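Local structure of flagellar hook-associated protein 2 (Bdellovibrio bacteriovorus, 6KTY) at residues Ala46-Pro52 against Asn111-Val117; Lys54-Gly60 against Gly79-Asp85. The protein probably caps the tip of the growing flagellar filament, where it would promote flagellin polymerisation and keep subunits from leaking away unassembled. One frame throughout, in Å; residues are numbered along the deposited sequence.

Interaction 1 of 2, residues Ala46-Pro52 against Asn111-Val117; sequences AMSNGFP and NPFKLLV
K114 lies across M47 at about a right angle, one extended lysine chain over a methionine that bends only at its last torsion. With CG of K114 anti to its own carbonyl carbon (chi1 -68°), the chain turns toward the partner segment: CG sits 3.4 Å from S48 O, and CE continues over the backbone of G50, carrying the ammonium group to D105. On the same face M47 folds its methyl against L116, CE to CD1 3.7 Å, and F160 of the second subunit packs on both. S48 works differently. Its hydroxyl accepts from L115 N, OG to N 2.8 Å, in the place where a regular antiparallel pair would offer a backbone carbonyl, and donates to N49 O; S48 N still binds L115 O at 2.6 Å. The segments include parts of strands 45-48 and 113-119, antiparallel neighbours in a four-stranded sheet, paired regularly from A46 with V117 to M47 with L116. Beyond S48 the register slips by one residue, and pairing resumes in a single bridge of F51 with F113. There F51 N reaches F113 O at 2.8 Å and F113 N binds F51 O. Each carbonyl also faces the edge of the other residue's ring, lying in the plane of that ring, so the two phenylalanines meet through backbone oxygens rather than by stacking. G50 comes in close, CA to N111 O 3.2 Å. Past this bridge, P52 and N111 lie side by side, pointing the same way, CD of the proline 3.4 Å from OD1 of the asparagine.

Interaction 2 of 2, residues Lys54-Gly60 against Gly79-Asp85; sequences KDQTQIG and GSNSTLD
A first torsion of 73° sets CG of K54 between its backbone N and carbonyl carbon, and from there the extended chain runs alongside D85, both side chains pointing the same way; a bend at the last torsion (chi4 45°) turns NZ back toward the carboxylate. The carboxylate therefore meets the lysine along its length, OD2 lying 3.2 Å from CD, while NZ to OD2 is a long, weak salt bridge; the other oxygen, OD1, pairs with K89. S82 has its hydroxyl in the corresponding position (chi1 54°), giving a weak bond from OG to G60 O. NE2 of Q58 makes another weak bond, 3.4 Å to G79 O. The firmer links are through the backbone: I59 N donates to S82 O at 2.8 Å, and D85 N to K54 O at 3.0 Å. This is a helix start whose first amides each find a different acceptor. T83, the N-cap, takes G86 N with OG1 and donates with it to N81 OD1. L84 N donates to a water whose oxygen is 2.9 Å from that N and which bridges to T57 O, while K54 O serves D85. CG2 of T83 meanwhile presses on D55, 3.4 Å from its carbonyl carbon. The loop between strands 45-48 and 63-68 thus lies over the N terminus of helix 84-94, with L84 and K54 resting on V102 of strand 98-104 and F113 of strand 113-119.

Overall arrangement
In this fragment, which lacks both ends of the full-length cap protein, the chain passes through strands 12-13, 19-21 and 32-39 to strand 45-48, which opens segment 46-52, and enters the loop 54-60. It then forms strands 63-68 and 71-77, and interaction 2 closes that short excursion as 79-85 leads into helix 84-94. Only after the helix and strand 98-104 does 111-117 return beside 46-52, so interaction 1 closes the wider loop and interaction 2 nests within it. Their centres lie about 12 Å apart, and they touch: the F51 ring, just past strand 45-48, packs on I59 of the loop and L84 of the helix, which F113 of strand 113-119 also touches.

Interaction 1 of 2, residues Ala46-Pro52 against Asn111-Val117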
# COMPACT_ATOMS: atom_id res chain seq x y z
N ALA A 46 5.43 -16.14 -21.88
CA ALA A 46 5.13 -17.57 -21.63
C ALA A 46 6.27 -18.17 -20.82
O ALA A 46 7.44 -17.70 -20.88
CB ALA A 46 4.88 -18.37 -22.99
N MET A 47 5.94 -19.13 -19.99
CA MET A 47 6.97 -19.72 -19.13
C MET A 47 6.94 -21.20 -19.28
O MET A 47 5.85 -21.80 -19.23
CB MET A 47 6.78 -19.34 -17.64
CG MET A 47 8.00 -19.67 -16.76
SD MET A 47 7.90 -19.09 -15.08
CE MET A 47 8.34 -17.38 -15.31
N SER A 48 8.11 -21.82 -19.42
CA SER A 48 8.16 -23.29 -19.58
C SER A 48 7.84 -24.09 -18.31
O SER A 48 7.84 -23.54 -17.20
CB SER A 48 9.53 -23.74 -20.12
OG SER A 48 10.48 -23.78 -19.07
N ASN A 49 7.57 -25.38 -18.50
CA ASN A 49 7.73 -26.38 -17.44
C ASN A 49 9.15 -26.39 -16.86
O ASN A 49 10.08 -25.81 -17.44
CB ASN A 49 7.30 -27.78 -17.94
CG ASN A 49 8.11 -28.26 -19.15
OD1 ASN A 49 8.47 -27.50 -20.02
ND2 ASN A 49 8.40 -29.56 -19.18
N GLY A 50 9.29 -27.00 -15.69
CA GLY A 50 10.55 -27.00 -14.93
C GLY A 50 11.51 -28.07 -15.43
O GLY A 50 11.09 -29.16 -15.84
N PHE A 51 12.80 -27.76 -15.38
CA PHE A 51 13.86 -28.68 -15.76
C PHE A 51 14.82 -28.84 -14.61
O PHE A 51 15.00 -27.88 -13.81
CB PHE A 51 14.59 -28.15 -16.99
CG PHE A 51 13.84 -28.35 -18.27
CD1 PHE A 51 12.73 -27.57 -18.58
CD2 PHE A 51 14.24 -29.32 -19.17
CE1 PHE A 51 12.03 -27.77 -19.77
CE2 PHE A 51 13.53 -29.53 -20.37
CZ PHE A 51 12.43 -28.78 -20.66
N PRO A 52 15.49 -30.01 -14.52
CA PRO A 52 16.39 -30.21 -13.41
C PRO A 52 17.68 -29.43 -13.52
O PRO A 52 18.41 -29.32 -12.56
CB PRO A 52 16.65 -31.74 -13.42
CG PRO A 52 16.43 -32.17 -14.84
CD PRO A 52 15.39 -31.20 -15.40
N ASN A 111 12.92 -29.79 -10.18
CA ASN A 111 12.88 -29.24 -11.54
C ASN A 111 12.67 -27.74 -11.50
O ASN A 111 11.64 -27.23 -11.92
CB ASN A 111 11.78 -29.92 -12.35
CG ASN A 111 12.00 -31.43 -12.49
OD1 ASN A 111 12.96 -31.86 -13.12
ND2 ASN A 111 11.10 -32.22 -11.92
N PRO A 112 13.67 -27.02 -10.97
CA PRO A 112 13.47 -25.63 -10.68
C PRO A 112 13.66 -24.70 -11.90
O PRO A 112 13.11 -23.59 -11.90
CB PRO A 112 14.53 -25.36 -9.61
CG PRO A 112 15.63 -26.26 -9.93
CD PRO A 112 15.04 -27.45 -10.65
N PHE A 113 14.35 -25.14 -12.95
CA PHE A 113 14.74 -24.19 -14.01
C PHE A 113 13.64 -24.04 -15.07
O PHE A 113 13.13 -25.03 -15.58
CB PHE A 113 16.07 -24.59 -14.66
CG PHE A 113 17.24 -24.51 -13.72
CD1 PHE A 113 17.90 -23.31 -13.49
CD2 PHE A 113 17.70 -25.64 -13.06
CE1 PHE A 113 19.01 -23.24 -12.63
CE2 PHE A 113 18.78 -25.57 -12.19
CZ PHE A 113 19.43 -24.37 -11.97
N LYS A 114 13.26 -22.80 -15.36
CA LYS A 114 12.25 -22.52 -16.37
C LYS A 114 12.64 -21.47 -17.37
O LYS A 114 13.36 -20.51 -17.02
CB LYS A 114 10.95 -22.14 -15.69
CG LYS A 114 10.33 -23.29 -14.95
CD LYS A 114 9.18 -22.83 -14.15
CE LYS A 114 8.59 -23.99 -13.36
NZ LYS A 114 7.36 -23.64 -12.61
N LEU A 115 12.23 -21.67 -18.62
CA LEU A 115 12.47 -20.69 -19.66
C LEU A 115 11.30 -19.71 -19.63
O LEU A 115 10.14 -20.14 -19.62
CB LEU A 115 12.58 -21.35 -21.04
CG LEU A 115 12.82 -20.41 -22.23
CD1 LEU A 115 14.26 -19.89 -22.24
CD2 LEU A 115 12.50 -21.16 -23.52
N LEU A 116 11.62 -18.43 -19.52
CA LEU A 116 10.64 -17.35 -19.60
C LEU A 116 10.87 -16.59 -20.90
O LEU A 116 11.98 -16.09 -21.14
CB LEU A 116 10.80 -16.40 -18.40
CG LEU A 116 10.08 -15.03 -18.45
CD1 LEU A 116 8.57 -15.24 -18.37
CD2 LEU A 116 10.53 -14.09 -17.30
N VAL A 117 9.84 -16.47 -21.72
CA VAL A 117 9.99 -15.73 -22.99
C VAL A 117 8.95 -14.59 -22.96
O VAL A 117 7.76 -14.84 -22.77
CB VAL A 117 9.78 -16.66 -24.17
CG1 VAL A 117 9.88 -15.92 -25.49
CG2 VAL A 117 10.77 -17.87 -24.13

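Interaction 2 of 2, residues Lys54-Gly60 against Gly79-Asp85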
# COMPACT_ATOMS: atom_id res chain seq x y z
N LYS A 54 19.84 -26.34 -16.39
CA LYS A 54 19.69 -25.46 -17.54
C LYS A 54 20.81 -25.66 -18.54
O LYS A 54 20.87 -24.96 -19.56
CB LYS A 54 19.64 -23.99 -17.08
CG LYS A 54 20.95 -23.38 -16.60
CD LYS A 54 20.68 -21.93 -16.24
CE LYS A 54 21.88 -21.20 -15.68
NZ LYS A 54 23.14 -21.43 -16.45
N ASP A 55 21.71 -26.59 -18.27
CA ASP A 55 22.93 -26.71 -19.06
C ASP A 55 23.28 -28.13 -19.49
O ASP A 55 24.36 -28.32 -20.02
CB ASP A 55 24.11 -26.10 -18.28
CG ASP A 55 24.42 -26.87 -17.00
OD1 ASP A 55 23.57 -27.67 -16.55
OD2 ASP A 55 25.51 -26.67 -16.45
N GLN A 56 22.40 -29.10 -19.27
CA GLN A 56 22.67 -30.49 -19.66
C GLN A 56 21.49 -31.17 -20.37
O GLN A 56 21.67 -31.83 -21.38
CB GLN A 56 23.06 -31.31 -18.42
CG GLN A 56 24.29 -30.80 -17.73
CD GLN A 56 24.51 -31.44 -16.37
OE1 GLN A 56 24.81 -32.63 -16.29
NE2 GLN A 56 24.38 -30.66 -15.30
N THR A 57 20.29 -31.03 -19.80
CA THR A 57 19.11 -31.73 -20.29
C THR A 57 18.72 -31.04 -21.57
O THR A 57 18.58 -29.81 -21.58
CB THR A 57 17.96 -31.67 -19.27
OG1 THR A 57 18.37 -32.32 -18.05
CG2 THR A 57 16.69 -32.33 -19.83
N GLN A 58 18.63 -31.80 -22.64
CA GLN A 58 18.40 -31.24 -23.97
C GLN A 58 16.93 -31.36 -24.33
O GLN A 58 16.30 -32.39 -24.06
CB GLN A 58 19.29 -31.94 -25.00
CG GLN A 58 20.77 -31.84 -24.63
CD GLN A 58 21.66 -31.63 -25.80
OE1 GLN A 58 22.10 -32.60 -26.41
NE2 GLN A 58 21.94 -30.34 -26.14
N ILE A 59 16.39 -30.30 -24.94
CA ILE A 59 14.96 -30.31 -25.33
C ILE A 59 14.69 -30.75 -26.77
O ILE A 59 13.52 -30.85 -27.17
CB ILE A 59 14.28 -28.96 -25.03
CG1 ILE A 59 14.64 -27.84 -26.04
CG2 ILE A 59 14.62 -28.49 -23.63
CD1 ILE A 59 13.61 -26.66 -26.00
N GLY A 60 15.75 -31.00 -27.54
CA GLY A 60 15.63 -31.51 -28.89
C GLY A 60 15.92 -30.50 -30.01
O GLY A 60 16.39 -29.39 -29.78
N GLY A 79 19.97 -28.88 -32.24
CA GLY A 79 20.36 -29.92 -31.29
C GLY A 79 21.73 -29.68 -30.69
O GLY A 79 21.97 -30.04 -29.54
N SER A 80 22.62 -29.04 -31.44
CA SER A 80 23.96 -28.67 -30.93
C SER A 80 23.91 -28.15 -29.52
O SER A 80 24.77 -28.49 -28.71
CB SER A 80 24.63 -27.58 -31.81
OG SER A 80 25.46 -26.71 -31.03
N ASN A 81 22.93 -27.30 -29.25
CA ASN A 81 22.80 -26.68 -27.97
C ASN A 81 21.34 -26.32 -27.65
O ASN A 81 20.91 -25.16 -27.73
CB ASN A 81 23.72 -25.45 -27.88
CG ASN A 81 23.88 -24.97 -26.44
OD1 ASN A 81 23.19 -25.45 -25.52
ND2 ASN A 81 24.81 -24.04 -26.23
N SER A 82 20.58 -27.35 -27.30
CA SER A 82 19.18 -27.21 -26.93
C SER A 82 18.95 -27.43 -25.42
O SER A 82 17.91 -27.91 -24.98
CB SER A 82 18.29 -28.12 -27.80
OG SER A 82 18.69 -29.48 -27.80
N THR A 83 19.94 -27.05 -24.62
CA THR A 83 19.73 -26.90 -23.19
C THR A 83 18.85 -25.66 -23.00
O THR A 83 18.73 -24.84 -23.92
CB THR A 83 21.04 -26.70 -22.44
OG1 THR A 83 21.65 -25.50 -22.91
CG2 THR A 83 22.03 -27.90 -22.68
N LEU A 84 18.24 -25.48 -21.83
CA LEU A 84 17.42 -24.29 -21.61
C LEU A 84 18.26 -23.06 -21.86
O LEU A 84 17.79 -22.12 -22.47
CB LEU A 84 16.89 -24.23 -20.20
CG LEU A 84 15.69 -25.14 -19.82
CD1 LEU A 84 15.13 -24.54 -18.52
CD2 LEU A 84 14.64 -25.25 -20.92
N ASP A 85 19.50 -23.10 -21.42
CA ASP A 85 20.42 -22.01 -21.69
C ASP A 85 20.68 -21.79 -23.19
O ASP A 85 20.70 -20.64 -23.63
CB ASP A 85 21.72 -22.19 -20.94
CG ASP A 85 22.04 -20.97 -20.14
OD1 ASP A 85 22.94 -20.20 -20.57
OD2 ASP A 85 21.27 -20.75 -19.15
O HOH W 1 18.53 -27.72 -19.99